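Local coordinates for DNA-binding protein HU (Thermotoga maritima, PDB 1B8Z), which binds and wraps DNA as a histone-like protein, stabilizing it against denaturation under extreme environmental conditions, at residues E5-V10 and K19-I24. Sequence-based numbering, arbitrary orientation.
Sequences ELIDRV and KDVKLI
Ile7 and Val10 meet Val21 and Lys22 in a purely apolar helix-helix contact, where helix 3-14 packs against the first turns of helix 18-37. No hydrogen bond links the two segments, whose axes approach to 9.2 Å with 122° between their N-to-C directions. The backbones come nearest at Ile7 and Val21, their CA atoms 6.2 Å apart. Val21 points at the other helix, and its CG1 fits between two side chains one helical turn apart: it lies 3.7 Å from Val10 CG1 and 4.0 Å from Ile7 CG2. In Ile7, CG2 stands anti to the backbone N and faces Val21, while CG1, beside that N (chi1 -70°), carries CD1 to Lys22, 3.9 Å from its CD. Only the aliphatic part of this exposed lysine joins the packing; the chain bends at chi4 (35°) before NZ, which forms a salt bridge with Asp26. Thr31 of the second subunit packs on Val10, and Ile24 meets its counterpart there, which places the contact beside the dimer interface. Two helices joined by a short turn and crossing in this way form the N-terminal helix-turn-helix of the HU/IHF fold, which contributes to the intertwined dimer of these DNA-binding proteins.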
loop_
_atom_site.group_PDB
_atom_site.type_symbol
_atom_site.label_atom_id
_atom_site.label_comp_id
_atom_site.label_asym_id
_atom_site.label_seq_id
_atom_site.Cartn_x
_atom_site.Cartn_y
_atom_site.Cartn_z
ATOM N N GLU B 5 10.366 7.038 -6.189
ATOM C CA GLU B 5 11.033 5.873 -6.742
ATOM C C GLU B 5 10.049 4.696 -6.831
ATOM O O GLU B 5 10.105 3.877 -7.754
ATOM C CB GLU B 5 12.257 5.443 -5.946
ATOM C CG GLU B 5 13.368 6.469 -5.855
ATOM C CD GLU B 5 14.411 6.057 -4.824
ATOM O OE1 GLU B 5 14.217 6.306 -3.610
ATOM O OE2 GLU B 5 15.431 5.496 -5.283
ATOM N N LEU B 6 9.192 4.573 -5.809
ATOM C CA LEU B 6 8.159 3.523 -5.846
ATOM C C LEU B 6 7.295 3.684 -7.087
ATOM O O LEU B 6 7.057 2.680 -7.797
ATOM C CB LEU B 6 7.327 3.586 -4.549
ATOM C CG LEU B 6 6.096 2.663 -4.478
ATOM C CD1 LEU B 6 6.523 1.213 -4.556
ATOM C CD2 LEU B 6 5.331 2.941 -3.177
ATOM N N ILE B 7 6.811 4.879 -7.372
ATOM C CA ILE B 7 5.990 5.135 -8.557
ATOM C C ILE B 7 6.777 4.763 -9.815
ATOM O O ILE B 7 6.216 4.076 -10.674
ATOM C CB ILE B 7 5.508 6.587 -8.584
ATOM C CG1 ILE B 7 4.463 6.812 -7.462
ATOM C CG2 ILE B 7 4.883 6.945 -9.936
ATOM C CD1 ILE B 7 4.263 8.289 -7.173
ATOM N N ASP B 8 8.033 5.178 -9.929
ATOM C CA ASP B 8 8.785 4.860 -11.159
ATOM C C ASP B 8 8.976 3.372 -11.347
ATOM O O ASP B 8 8.826 2.854 -12.479
ATOM C CB ASP B 8 10.181 5.499 -11.025
ATOM C CG ASP B 8 10.157 7.002 -11.179
ATOM O OD1 ASP B 8 9.142 7.614 -11.543
ATOM O OD2 ASP B 8 11.242 7.591 -10.902
ATOM N N ARG B 9 9.255 2.610 -10.294
ATOM C CA ARG B 9 9.470 1.178 -10.377
ATOM C C ARG B 9 8.155 0.490 -10.760
ATOM O O ARG B 9 8.164 -0.420 -11.591
ATOM C CB ARG B 9 9.970 0.558 -9.079
ATOM C CG ARG B 9 11.353 1.076 -8.671
ATOM C CD ARG B 9 11.899 0.239 -7.521
ATOM N NE ARG B 9 13.259 0.670 -7.176
ATOM C CZ ARG B 9 14.360 0.065 -7.611
ATOM N NH1 ARG B 9 14.280 -0.996 -8.406
ATOM N NH2 ARG B 9 15.554 0.527 -7.243
ATOM N N VAL B 10 7.066 0.915 -10.106
ATOM C CA VAL B 10 5.793 0.263 -10.454
ATOM C C VAL B 10 5.389 0.587 -11.869
ATOM O O VAL B 10 4.865 -0.302 -12.585
ATOM C CB VAL B 10 4.719 0.730 -9.425
ATOM C CG1 VAL B 10 3.310 0.339 -9.885
ATOM C CG2 VAL B 10 5.069 0.156 -8.074
ATOM N N LYS B 19 1.711 8.944 -14.303
ATOM C CA LYS B 19 0.591 9.702 -13.798
ATOM C C LYS B 19 -0.555 8.794 -13.351
ATOM O O LYS B 19 -1.205 9.125 -12.363
ATOM C CB LYS B 19 0.091 10.740 -14.806
ATOM C CG LYS B 19 -0.525 10.152 -16.059
ATOM C CD LYS B 19 -1.033 11.231 -17.008
ATOM C CE LYS B 19 -1.485 10.613 -18.326
ATOM N NZ LYS B 19 -1.494 11.594 -19.447
ATOM N N ASP B 20 -0.755 7.659 -14.026
ATOM C CA ASP B 20 -1.834 6.753 -13.637
ATOM C C ASP B 20 -1.439 5.984 -12.375
ATOM O O ASP B 20 -2.285 5.778 -11.508
ATOM C CB ASP B 20 -2.149 5.773 -14.768
ATOM C CG ASP B 20 -2.754 6.520 -15.956
ATOM O OD1 ASP B 20 -3.384 7.570 -15.750
ATOM O OD2 ASP B 20 -2.608 6.013 -17.081
ATOM N N VAL B 21 -0.169 5.606 -12.281
ATOM C CA VAL B 21 0.322 4.926 -11.078
ATOM C C VAL B 21 0.182 5.872 -9.889
ATOM O O VAL B 21 -0.282 5.442 -8.833
ATOM C CB VAL B 21 1.773 4.458 -11.235
ATOM C CG1 VAL B 21 2.298 3.934 -9.911
ATOM C CG2 VAL B 21 1.836 3.378 -12.321
ATOM N N LYS B 22 0.583 7.148 -10.070
ATOM C CA LYS B 22 0.438 8.079 -8.940
ATOM C C LYS B 22 -1.006 8.268 -8.524
ATOM O O LYS B 22 -1.312 8.245 -7.307
ATOM C CB LYS B 22 1.049 9.439 -9.328
ATOM C CG LYS B 22 0.987 10.397 -8.131
ATOM C CD LYS B 22 2.110 11.415 -8.223
ATOM C CE LYS B 22 1.784 12.671 -7.438
ATOM N NZ LYS B 22 1.017 12.437 -6.193
ATOM N N LEU B 23 -1.946 8.369 -9.453
ATOM C CA LEU B 23 -3.360 8.509 -9.119
ATOM C C LEU B 23 -3.879 7.287 -8.342
ATOM O O LEU B 23 -4.462 7.440 -7.268
ATOM C CB LEU B 23 -4.197 8.744 -10.379
ATOM C CG LEU B 23 -5.707 8.611 -10.181
ATOM C CD1 LEU B 23 -6.261 9.756 -9.354
ATOM C CD2 LEU B 23 -6.443 8.493 -11.513
ATOM N N ILE B 24 -3.472 6.117 -8.865
ATOM C CA ILE B 24 -3.990 4.907 -8.169
ATOM C C ILE B 24 -3.312 4.716 -6.832
ATOM O O ILE B 24 -3.995 4.434 -5.823
ATOM C CB ILE B 24 -3.898 3.690 -9.093
ATOM C CG1 ILE B 24 -4.965 3.850 -10.191
ATOM C CG2 ILE B 24 -4.157 2.416 -8.304
ATOM C CD1 ILE B 24 -4.775 2.961 -11.387
#